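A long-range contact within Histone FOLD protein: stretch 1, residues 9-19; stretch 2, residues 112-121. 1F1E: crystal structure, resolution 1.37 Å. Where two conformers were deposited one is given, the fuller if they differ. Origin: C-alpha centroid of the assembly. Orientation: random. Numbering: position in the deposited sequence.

Stretch 1, residues 9-19: AIERIFRQGIG
Stretch 2, residues 112-121: ICRATEELGE

Two glycines, Gly 17 and Gly 120, bring the backbones of the two stretches almost into touch. An ideal CB on Gly 17 would lie 2.1 Å from Glu 117 O, and one on Gly 120 would lie 2.3 Å from Phe 14 O; both are clashes, so the approach depends on bare CA atoms. Gly 17 CA accordingly sits 3.6 Å from Glu 117 O, and the CA atoms of Gly 17 and Glu 121 are 4.5 Å apart. Glu 121 CA makes a CA-H...O contact of 3.3 Å to Gly 17 O.

Stretch 2 is helical throughout, with phi/psi near -65/-40. Stretch 1 enters as a helix already under way at Ala 9, and a type I turn spans Arg 15 to Ile 18, with Gln 16 at -58/-25 and Gly 17 at -96/-2, closed by Ile 18 N to Arg 15 O at 3.0 Å. Ile 18 (-104/13) leads into Gly 19, whose positive phi (53/-134) favours glycine. The helix axes come within 7.5 Å and cross at -59°, and the register is set by Phe 14 CA and Glu 117 CA, 4.6 Å apart.

The Phe 14 side chain (chi1 t, chi2 -96°) leaves its backbone sideways, but its ring reaches stretch 2. Gly 120 CA lies over one face, 3.6 Å from the centroid and 23° off the normal, a CH-pi contact. Beside it, Phe 14 CE2 packs 3.9 Å from Leu 119 CD2 (chi1 t, chi2 p). The preceding residue, Ile 13 (m, t), places CD1 3.8 Å from Cys 113 SG (chi1 m) and CG2 3.9 Å from Thr 116 CB. Thr 116 (m) turns its hydroxyl back to its own helix, donating from OG1 to Ile 112 O at 2.8 Å. Ile 18 (p, t) touches Gly 120 O through CG2 at 3.4 Å.

Polar contacts occupy the more exposed side. Gln 16 (m, t) points toward stretch 2 and donates from NE2 to Glu 117 OE2 at 2.8 Å, the sole direct hydrogen bond across the contact. Glu 117 (t, t, chi3 73°) also receives Arg 114 NH1 on OE1 at 2.7 Å, and the same NH1 reaches Glu 121 OE1 at 2.9 Å, so these salt bridges tie the two carboxylates together along the helix. Two waters span the stretches from Gln 16 O, each 3.1 Å away: water 1 reaches Glu 121 OE1 at 3.0 Å, and water 2 reaches Glu 117 OE2 weakly at 3.0 Å.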

# COMPACT_ATOMS: atom_id res chain seq x y z
N ALA A 9 4.80 -15.70 -18.95
CA ALA A 9 3.93 -14.49 -19.01
C ALA A 9 4.38 -13.46 -17.98
O ALA A 9 4.48 -12.28 -18.35
CB ALA A 9 2.46 -14.81 -18.87
N ILE A 10 4.67 -13.87 -16.74
CA ILE A 10 5.26 -12.97 -15.75
C ILE A 10 6.48 -12.25 -16.30
O ILE A 10 6.60 -11.03 -16.22
CB ILE A 10 5.60 -13.70 -14.46
CG1 ILE A 10 4.32 -14.27 -13.78
CG2 ILE A 10 6.39 -12.82 -13.51
CD1 ILE A 10 4.69 -15.17 -12.62
N GLU A 11 7.39 -13.04 -16.89
CA GLU A 11 8.54 -12.41 -17.47
C GLU A 11 8.25 -11.44 -18.60
O GLU A 11 8.86 -10.41 -18.54
CB GLU A 11 9.46 -13.53 -18.05
CG GLU A 11 10.76 -12.93 -18.50
CD GLU A 11 11.73 -13.91 -19.09
OE1 GLU A 11 11.47 -15.14 -19.00
OE2 GLU A 11 12.72 -13.42 -19.67
N ARG A 12 7.38 -11.83 -19.55
CA ARG A 12 7.13 -10.88 -20.65
C ARG A 12 6.55 -9.55 -20.12
O ARG A 12 6.88 -8.47 -20.59
CB ARG A 12 6.23 -11.44 -21.75
CG ARG A 12 6.90 -12.58 -22.56
CD ARG A 12 5.97 -12.94 -23.72
NE ARG A 12 4.77 -13.60 -23.18
CZ ARG A 12 4.63 -14.90 -22.94
NH1 ARG A 12 5.60 -15.79 -23.17
NH2 ARG A 12 3.51 -15.35 -22.45
N ILE A 13 5.65 -9.71 -19.13
CA ILE A 13 4.94 -8.55 -18.66
C ILE A 13 5.94 -7.66 -17.93
O ILE A 13 5.98 -6.45 -18.11
CB ILE A 13 3.73 -8.94 -17.84
CG1 ILE A 13 2.67 -9.62 -18.71
CG2 ILE A 13 3.13 -7.78 -17.10
CD1 ILE A 13 1.68 -10.45 -17.88
N PHE A 14 6.72 -8.25 -17.04
CA PHE A 14 7.74 -7.44 -16.34
C PHE A 14 8.67 -6.76 -17.34
O PHE A 14 9.03 -5.59 -17.21
CB PHE A 14 8.52 -8.37 -15.43
CG PHE A 14 9.54 -7.69 -14.57
CD1 PHE A 14 10.85 -7.62 -14.94
CD2 PHE A 14 9.15 -7.09 -13.38
CE1 PHE A 14 11.81 -7.00 -14.15
CE2 PHE A 14 10.08 -6.45 -12.62
CZ PHE A 14 11.40 -6.40 -12.99
N ARG A 15 9.05 -7.55 -18.36
CA ARG A 15 10.00 -7.01 -19.34
C ARG A 15 9.42 -5.88 -20.17
O ARG A 15 10.09 -5.01 -20.72
CB ARG A 15 10.44 -8.20 -20.22
CG ARG A 15 11.81 -8.30 -20.73
CD ARG A 15 11.93 -9.49 -21.68
NE ARG A 15 12.67 -10.60 -21.06
CZ ARG A 15 14.00 -10.56 -20.95
NH1 ARG A 15 14.65 -11.58 -20.41
NH2 ARG A 15 14.69 -9.51 -21.37
N GLN A 16 8.10 -5.75 -20.27
CA GLN A 16 7.48 -4.63 -20.91
C GLN A 16 7.90 -3.33 -20.26
O GLN A 16 7.88 -2.29 -20.89
CB GLN A 16 5.95 -4.64 -20.79
CG GLN A 16 5.32 -5.75 -21.60
CD GLN A 16 3.84 -5.99 -21.39
OE1 GLN A 16 3.25 -6.86 -22.00
NE2 GLN A 16 3.22 -5.22 -20.51
N GLY A 17 8.29 -3.39 -18.99
CA GLY A 17 8.69 -2.17 -18.33
C GLY A 17 10.18 -1.94 -18.34
O GLY A 17 10.60 -0.91 -17.80
N ILE A 18 11.01 -2.82 -18.90
CA ILE A 18 12.45 -2.55 -18.78
C ILE A 18 13.05 -2.02 -20.06
O ILE A 18 14.26 -1.93 -20.20
CB ILE A 18 13.24 -3.78 -18.23
CG1 ILE A 18 13.38 -4.91 -19.22
CG2 ILE A 18 12.60 -4.14 -16.90
CD1 ILE A 18 13.97 -6.22 -18.81
N GLY A 19 12.31 -1.60 -21.06
CA GLY A 19 12.84 -1.21 -22.34
C GLY A 19 13.72 -2.29 -22.91
O GLY A 19 13.43 -3.49 -22.92
N ILE A 112 -2.94 -6.18 -11.97
CA ILE A 112 -1.77 -6.96 -11.61
C ILE A 112 -0.75 -6.90 -12.72
O ILE A 112 0.45 -6.95 -12.47
CB ILE A 112 -2.15 -8.40 -11.18
CG1 ILE A 112 -2.76 -9.26 -12.26
CG2 ILE A 112 -3.03 -8.37 -9.94
CD1 ILE A 112 -2.93 -10.72 -11.88
N CYS A 113 -1.18 -6.85 -13.98
CA CYS A 113 -0.21 -6.78 -15.06
C CYS A 113 0.47 -5.41 -15.11
O CYS A 113 1.70 -5.40 -15.25
CB CYS A 113 -0.89 -7.13 -16.38
SG CYS A 113 -1.45 -8.83 -16.48
N ARG A 114 -0.32 -4.36 -14.98
CA ARG A 114 0.27 -3.05 -14.97
C ARG A 114 1.20 -2.91 -13.77
O ARG A 114 2.28 -2.33 -13.86
CB ARG A 114 -0.77 -1.96 -14.93
CG ARG A 114 -0.24 -0.56 -14.77
CD ARG A 114 0.67 -0.11 -15.93
NE ARG A 114 1.31 1.10 -15.54
CZ ARG A 114 2.52 1.57 -15.80
NH1 ARG A 114 3.34 0.88 -16.56
NH2 ARG A 114 2.88 2.73 -15.29
N ALA A 115 0.84 -3.47 -12.60
CA ALA A 115 1.68 -3.40 -11.43
C ALA A 115 3.00 -4.11 -11.67
O ALA A 115 4.07 -3.64 -11.28
CB ALA A 115 0.99 -3.95 -10.22
N THR A 116 2.96 -5.21 -12.40
CA THR A 116 4.17 -5.95 -12.74
C THR A 116 5.06 -5.15 -13.72
O THR A 116 6.26 -5.07 -13.46
CB THR A 116 3.77 -7.30 -13.32
OG1 THR A 116 3.06 -8.06 -12.37
CG2 THR A 116 4.99 -8.16 -13.65
N GLU A 117 4.45 -4.57 -14.73
CA GLU A 117 5.16 -3.71 -15.66
C GLU A 117 5.78 -2.53 -14.95
O GLU A 117 6.92 -2.16 -15.15
CB GLU A 117 4.16 -3.25 -16.72
CG GLU A 117 4.77 -2.38 -17.80
CD GLU A 117 3.65 -1.94 -18.74
OE1 GLU A 117 2.83 -1.09 -18.37
OE2 GLU A 117 3.67 -2.52 -19.83
N GLU A 118 5.02 -1.92 -14.04
CA GLU A 118 5.52 -0.80 -13.25
C GLU A 118 6.70 -1.19 -12.35
O GLU A 118 7.67 -0.45 -12.19
CB GLU A 118 4.41 -0.23 -12.41
CG GLU A 118 4.66 1.13 -11.86
CD GLU A 118 3.31 1.53 -11.23
OE1 GLU A 118 2.70 2.54 -11.62
OE2 GLU A 118 2.91 0.77 -10.33
N LEU A 119 6.59 -2.41 -11.85
CA LEU A 119 7.77 -2.92 -11.12
C LEU A 119 9.00 -3.02 -12.00
O LEU A 119 10.11 -2.72 -11.55
CB LEU A 119 7.40 -4.26 -10.53
CG LEU A 119 8.30 -4.81 -9.44
CD1 LEU A 119 8.15 -3.97 -8.15
CD2 LEU A 119 8.07 -6.29 -9.27
N GLY A 120 8.81 -3.45 -13.24
CA GLY A 120 9.91 -3.53 -14.17
C GLY A 120 10.47 -2.14 -14.44
O GLY A 120 11.66 -1.88 -14.52
N GLU A 121 9.60 -1.14 -14.57
CA GLU A 121 10.10 0.21 -14.75
C GLU A 121 10.94 0.68 -13.58
O GLU A 121 11.98 1.33 -13.72
CB GLU A 121 8.95 1.19 -14.91
CG GLU A 121 8.11 0.97 -16.14
CD GLU A 121 6.87 1.83 -16.21
OE1 GLU A 121 6.06 1.57 -17.12
OE2 GLU A 121 6.70 2.84 -15.46
O HOH W 1 7.02 0.51 -19.74
O HOH W 2 5.34 -0.48 -21.30